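Local coordinates for protein replicative DNA helicase (Mycobacterium chimaera, PDB 6RIY) that carries an intein of the Hedgehog/Intein fold, which probably excises itself from its host DNA helicase precursor by protein splicing, at residues Ala1-Tyr5 / Thr15-Asp19; Pro7-Pro11 / Asp24-Gly28. One frame throughout, in Å; residues are numbered along the deposited sequence.

Interaction 1 (Ala1-Tyr5 / Thr15-Asp19); sequences ALALY and TTMGD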
ATOM      1  N   ALA A   1       2.826  -2.300   6.546  1.00 17.44           N
ATOM      2  CA  ALA A   1       2.270  -3.624   6.264  1.00 14.15           C
ATOM      3  C   ALA A   1       0.830  -3.528   5.785  1.00  8.20           C
ATOM      4  O   ALA A   1       0.066  -2.724   6.308  1.00 10.15           O
ATOM      5  CB  ALA A   1       2.338  -4.492   7.493  1.00 12.80           C
ATOM      6  N   LEU A   2       0.485  -4.363   4.800  1.00  8.96           N
ATOM      7  CA  LEU A   2      -0.854  -4.451   4.233  1.00  6.86           C
ATOM      8  C   LEU A   2      -1.494  -5.792   4.574  1.00  6.73           C
ATOM      9  O   LEU A   2      -0.817  -6.807   4.747  1.00  8.76           O
ATOM     10  CB  LEU A   2      -0.855  -4.278   2.699  1.00  6.35           C
ATOM     11  CG  LEU A   2      -0.261  -2.959   2.166  1.00  9.19           C
ATOM     12  CD1 LEU A   2      -0.517  -2.776   0.657  1.00  9.69           C
ATOM     13  CD2 LEU A   2      -0.804  -1.766   2.924  1.00 10.46           C
ATOM     14  N   ALA A   3      -2.820  -5.786   4.651  1.00  7.02           N
ATOM     15  CA  ALA A   3      -3.561  -7.023   4.892  1.00  7.24           C
ATOM     16  C   ALA A   3      -3.211  -8.075   3.849  1.00  9.72           C
ATOM     17  O   ALA A   3      -2.992  -7.761   2.676  1.00  7.28           O
ATOM     18  CB  ALA A   3      -5.066  -6.740   4.856  1.00 10.45           C
ATOM     19  N   LEU A   4      -3.169  -9.341   4.283  1.00  8.14           N
ATOM     20  CA  LEU A   4      -2.824 -10.436   3.377  1.00  7.29           C
ATOM     21  C   LEU A   4      -3.736 -10.504   2.166  1.00  7.46           C
ATOM     22  O   LEU A   4      -3.321 -11.008   1.117  1.00 10.35           O
ATOM     23  CB  LEU A   4      -2.896 -11.771   4.103  1.00  8.19           C
ATOM     24  CG  LEU A   4      -2.079 -11.959   5.383  1.00  8.98           C
ATOM     25  CD1 LEU A   4      -2.068 -13.444   5.762  1.00 10.11           C
ATOM     26  CD2 LEU A   4      -0.676 -11.441   5.167  1.00 13.27           C
ATOM     27  N   TYR A   5      -4.989 -10.084   2.307  1.00  7.89           N
ATOM     28  CA  TYR A   5      -5.947 -10.211   1.218  1.00 12.50           C
ATOM     29  C   TYR A   5      -5.879  -9.052   0.244  1.00 10.28           C
ATOM     30  O   TYR A   5      -6.697  -9.004  -0.686  1.00 13.22           O
ATOM     31  CB  TYR A   5      -7.380 -10.359   1.750  1.00 11.02           C
ATOM     32  CG  TYR A   5      -7.837  -9.302   2.752  1.00 14.68           C
ATOM     33  CD1 TYR A   5      -7.893  -7.959   2.407  1.00 21.53           C
ATOM     34  CD2 TYR A   5      -8.255  -9.665   4.025  1.00 15.92           C
ATOM     35  CE1 TYR A   5      -8.316  -7.004   3.307  1.00 21.10           C
ATOM     36  CE2 TYR A   5      -8.686  -8.717   4.936  1.00 20.52           C
ATOM     37  CZ  TYR A   5      -8.709  -7.389   4.571  1.00 23.53           C
ATOM     38  OH  TYR A   5      -9.142  -6.440   5.465  1.00 25.92           O
ATOM     39  N   THR A  15      -1.879 -10.417  -7.732  1.00 13.11           N
ATOM     40  CA  THR A  15      -1.475 -11.301  -6.646  0.67 11.75           C
ATOM     41  C   THR A  15      -1.948 -10.699  -5.332  1.00 14.72           C
ATOM     42  O   THR A  15      -2.224  -9.501  -5.242  1.00 21.67           O
ATOM     43  CB  THR A  15       0.052 -11.511  -6.604  0.67 12.97           C
ATOM     44  OG1 THR A  15       0.365 -12.608  -5.728  0.67 14.80           O
ATOM     45  CG2 THR A  15       0.764 -10.256  -6.103  0.67  8.89           C
ATOM     46  N   THR A  16      -2.060 -11.542  -4.305  1.00  9.58           N
ATOM     47  CA  THR A  16      -2.364 -11.004  -2.986  1.00  8.15           C
ATOM     48  C   THR A  16      -1.064 -10.751  -2.238  1.00  7.54           C
ATOM     49  O   THR A  16      -0.036 -11.381  -2.503  1.00 10.35           O
ATOM     50  CB  THR A  16      -3.239 -11.957  -2.178  1.00  9.83           C
ATOM     51  OG1 THR A  16      -2.560 -13.218  -2.059  1.00 11.13           O
ATOM     52  CG2 THR A  16      -4.600 -12.173  -2.846  1.00  9.96           C
ATOM     53  N   MET A  17      -1.130  -9.844  -1.266  1.00  8.62           N
ATOM     54  CA  MET A  17       0.020  -9.642  -0.393  1.00  8.75           C
ATOM     55  C   MET A  17       0.433 -10.957   0.263  1.00  6.97           C
ATOM     56  O   MET A  17       1.628 -11.222   0.441  1.00 10.46           O
ATOM     57  CB  MET A  17      -0.301  -8.578   0.656  1.00 11.05           C
ATOM     58  CG  MET A  17       0.744  -8.403   1.736  1.00  9.21           C
ATOM     59  SD  MET A  17       2.366  -7.982   1.071  1.00 10.64           S
ATOM     60  CE  MET A  17       2.241  -6.187   1.094  1.00 11.38           C
ATOM     61  N   GLY A  18      -0.538 -11.813   0.594  1.00  7.48           N
ATOM     62  CA  GLY A  18      -0.191 -13.079   1.229  1.00 12.24           C
ATOM     63  C   GLY A  18       0.638 -13.999   0.350  1.00 11.80           C
ATOM     64  O   GLY A  18       1.376 -14.854   0.853  1.00 16.60           O
ATOM     65  N   ASP A  19       0.512 -13.862  -0.966  1.00 10.02           N
ATOM     66  CA  ASP A  19       1.184 -14.725  -1.925  1.00 12.12           C
ATOM     67  C   ASP A  19       2.502 -14.149  -2.437  1.00 10.48           C
ATOM     68  O   ASP A  19       3.112 -14.739  -3.326  1.00 15.78           O
ATOM     69  CB  ASP A  19       0.255 -15.011  -3.109  1.00 12.26           C
ATOM     70  CG  ASP A  19      -0.590 -16.247  -2.910  1.00 21.97           C
ATOM     71  OD1 ASP A  19      -0.372 -16.979  -1.924  1.00 21.30           O
ATOM     72  OD2 ASP A  19      -1.476 -16.495  -3.755  1.00 27.04           O
TER
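Where the intein chain begins, strand 2-3 and the loop just after it meet the end of strand 14-16 and its 3-10 turn, and Met17 supplies most of the side-chain packing. Its chi1 is t and its chi2 p, so the thioether runs back along the N-terminal segment: CB lies 3.5 Å from Ala3 O, CG 3.7 Å from Leu2 O, and CE 4.0 Å from CB of Leu2, itself an m,t rotamer. Tyr134 flanks both side chains. The one direct hydrogen bond is backbone to backbone, Gly18 N to Leu4 O at 2.9 Å; Thr16 CB also lies 3.4 Å from Leu4 O. The p rotamer of Thr16 lets OG1 accept a weak bond from Asp19 N (3.3 Å). Tyr5 CA-to-CB points away from the turn, and its side chain touches Val60. Ala1 N bonds to Asp62 and His65, placing the contact beside what is probably the N-terminal splice junction of the Hedgehog/Intein fold. A single polar tie at Leu4 plus a buried thioether therefore joins turn to N-terminal segment without sheet pairing.

Interaction 2 (Pro7-Pro11 / Asp24-Gly28); sequences PLPTP and DELLG
Two extended segments cross almost at right angles: strands 7-9 and 25-27 make 87°, with axes 6.6 Å apart at closest and Thr10 CA 4.7 Å from Leu26 CA. Leu8-Thr10 and Glu25-Leu27 are extended; Pro11 (phi/psi -57/-30) turns off. The main bump is Leu27 (m,t), pointing toward segment 7-11 and wedged between two proline rings: CD1 lies 3.7 Å from Pro9 CB, CD2 3.8 Å from Pro11 CD, while CG sits 3.6 Å from Pro9 O. Leu26 starts away, yet its m,t rotamer brings CD2 to 3.9 Å from CD1 of Leu8 (m,t), whose CA-to-CB bond points toward segment 24-28. Thr10 CB sits 3.6 Å from Glu25 O, its OG1 bonded to Gly13 N; Pro11 CG reaches Glu25 OE1 at 3.5 Å. One water donates to Pro9 O (2.8 Å) and accepts from Leu27 N (2.9 Å). One hairpin arm thus crosses the outermost strand of a four-stranded antiparallel sheet. With no direct hydrogen bond, shape and one bridging water hold the crossing.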
ATOM      1  N   PRO A   7      -5.173  -7.171  -2.873  1.00  8.01           N
ATOM      2  CA  PRO A   7      -4.711  -7.507  -4.224  1.00  8.39           C
ATOM      3  C   PRO A   7      -3.669  -6.499  -4.684  1.00  7.87           C
ATOM      4  O   PRO A   7      -3.819  -5.292  -4.487  1.00 10.46           O
ATOM      5  CB  PRO A   7      -5.988  -7.422  -5.067  1.00  9.80           C
ATOM      6  CG  PRO A   7      -6.825  -6.402  -4.355  1.00 14.34           C
ATOM      7  CD  PRO A   7      -6.496  -6.523  -2.879  1.00  8.95           C
ATOM      8  N   LEU A   8      -2.590  -7.013  -5.276  1.00  7.77           N
ATOM      9  CA  LEU A   8      -1.514  -6.183  -5.803  1.00  9.22           C
ATOM     10  C   LEU A   8      -1.361  -6.431  -7.294  1.00  8.62           C
ATOM     11  O   LEU A   8      -1.279  -7.591  -7.708  1.00 10.32           O
ATOM     12  CB  LEU A   8      -0.184  -6.503  -5.100  1.00  9.79           C
ATOM     13  CG  LEU A   8      -0.215  -6.473  -3.575  1.00  7.09           C
ATOM     14  CD1 LEU A   8       1.150  -6.899  -3.021  1.00  7.91           C
ATOM     15  CD2 LEU A   8      -0.566  -5.072  -3.099  1.00  6.19           C
ATOM     16  N   PRO A   9      -1.291  -5.395  -8.130  1.00 11.55           N
ATOM     17  CA  PRO A   9      -1.077  -5.635  -9.557  1.00 11.20           C
ATOM     18  C   PRO A   9       0.349  -6.087  -9.823  1.00 13.13           C
ATOM     19  O   PRO A   9       1.297  -5.664  -9.159  1.00 10.87           O
ATOM     20  CB  PRO A   9      -1.344  -4.266 -10.193  1.00 11.14           C
ATOM     21  CG  PRO A   9      -0.949  -3.308  -9.134  1.00 10.15           C
ATOM     22  CD  PRO A   9      -1.337  -3.955  -7.813  1.00 10.27           C
ATOM     23  N   THR A  10       0.497  -6.958 -10.808  1.00 11.62           N
ATOM     24  CA  THR A  10       1.785  -7.442 -11.277  1.00 13.91           C
ATOM     25  C   THR A  10       1.851  -7.234 -12.776  1.00 15.60           C
ATOM     26  O   THR A  10       0.842  -6.900 -13.406  1.00 15.83           O
ATOM     27  CB  THR A  10       1.967  -8.929 -10.938  1.00 15.13           C
ATOM     28  OG1 THR A  10       1.082  -9.702 -11.754  1.00 18.54           O
ATOM     29  CG2 THR A  10       1.654  -9.170  -9.476  1.00 13.10           C
ATOM     30  N   PRO A  11       3.027  -7.413 -13.389  1.00 16.60           N
ATOM     31  CA  PRO A  11       3.091  -7.282 -14.856  1.00 16.93           C
ATOM     32  C   PRO A  11       2.149  -8.219 -15.597  1.00 34.02           C
ATOM     33  O   PRO A  11       1.667  -7.864 -16.681  1.00 31.51           O
ATOM     34  CB  PRO A  11       4.564  -7.588 -15.171  1.00 17.85           C
ATOM     35  CG  PRO A  11       5.292  -7.196 -13.960  1.00 19.50           C
ATOM     36  CD  PRO A  11       4.377  -7.526 -12.801  1.00 17.90           C
ATOM     37  N   ASP A  24       9.561 -11.926  -6.613  1.00 19.45           N
ATOM     38  CA  ASP A  24       8.374 -11.621  -7.400  1.00 14.24           C
ATOM     39  C   ASP A  24       8.423 -10.183  -7.906  1.00 21.28           C
ATOM     40  O   ASP A  24       9.015  -9.305  -7.275  1.00 16.91           O
ATOM     41  CB  ASP A  24       7.108 -11.802  -6.560  1.00 14.43           C
ATOM     42  CG  ASP A  24       6.794 -13.253  -6.267  1.00 21.84           C
ATOM     43  OD1 ASP A  24       7.536 -14.142  -6.754  1.00 26.65           O
ATOM     44  OD2 ASP A  24       5.810 -13.502  -5.534  1.00 22.89           O
ATOM     45  N   GLU A  25       7.763  -9.942  -9.040  1.00 17.28           N
ATOM     46  CA  GLU A  25       7.622  -8.601  -9.600  1.00 14.84           C
ATOM     47  C   GLU A  25       6.279  -8.001  -9.187  1.00 19.91           C
ATOM     48  O   GLU A  25       5.223  -8.597  -9.436  1.00 20.47           O
ATOM     49  CB  GLU A  25       7.732  -8.629 -11.124  1.00 15.55           C
ATOM     50  CG  GLU A  25       9.146  -8.861 -11.633  1.00 18.14           C
ATOM     51  CD  GLU A  25       9.269  -8.642 -13.123  1.00 26.88           C
ATOM     52  OE1 GLU A  25       8.300  -8.942 -13.853  1.00 26.70           O
ATOM     53  OE2 GLU A  25      10.340  -8.175 -13.567  1.00 28.61           O
ATOM     54  N   LEU A  26       6.325  -6.829  -8.561  1.00 10.99           N
ATOM     55  CA  LEU A  26       5.170  -5.964  -8.388  1.00 12.14           C
ATOM     56  C   LEU A  26       5.315  -4.803  -9.370  1.00 13.25           C
ATOM     57  O   LEU A  26       6.135  -4.865 -10.291  1.00 12.56           O
ATOM     58  CB  LEU A  26       5.062  -5.490  -6.928  1.00 10.50           C
ATOM     59  CG  LEU A  26       4.955  -6.565  -5.837  1.00 11.39           C
ATOM     60  CD1 LEU A  26       5.068  -5.935  -4.448  1.00 13.13           C
ATOM     61  CD2 LEU A  26       3.663  -7.370  -5.970  1.00 12.13           C
ATOM     62  N   LEU A  27       4.550  -3.732  -9.171  1.00 10.44           N
ATOM     63  CA  LEU A  27       4.655  -2.542 -10.006  1.00 11.44           C
ATOM     64  C   LEU A  27       5.082  -1.356  -9.159  1.00 11.39           C
ATOM     65  O   LEU A  27       4.528  -1.123  -8.087  1.00 10.51           O
ATOM     66  CB  LEU A  27       3.327  -2.222 -10.687  1.00 14.75           C
ATOM     67  CG  LEU A  27       2.747  -3.331 -11.561  1.00 16.90           C
ATOM     68  CD1 LEU A  27       1.444  -2.829 -12.196  1.00 13.00           C
ATOM     69  CD2 LEU A  27       3.750  -3.772 -12.619  1.00 15.00           C
ATOM     70  N   GLY A  28       6.047  -0.595  -9.656  1.00 12.64           N
ATOM     71  CA  GLY A  28       6.427   0.641  -9.007  1.00 14.46           C
ATOM     72  C   GLY A  28       5.449   1.761  -9.286  1.00 13.91           C
ATOM     73  O   GLY A  28       4.460   1.611 -10.003  1.00 14.94           O
TER
HETATM   74  O   HOH W   1       2.254  -3.723  -7.363  1.00 10.09           O

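In the fold
Both contacts use the small antiparallel hairpin of strands 7-9 and 14-16, interaction 1 through the end of its second arm and the 3-10 turn after it, interaction 2 through its first arm. The segments alternate along the chain, their centres 11 Å apart. They touch directly: Leu8 N and Thr15 O, 2.5 Å apart, probably hydrogen-bond within the hairpin, and Leu8 CD1 packs 4.0 Å from Met17 CA. Each is partly buried. Leu2, Ala3 and Met17 form the inner side of interaction 1, Leu8, Pro9 and Leu26 that of interaction 2, whose Pro11 and Glu25 are exposed. Each reaches a different outermost strand of one sheet: 2-3 through Met17 packing, with the backbone bond just beyond at Leu4, and 25-27 by leucine-proline packing beside one bridging water.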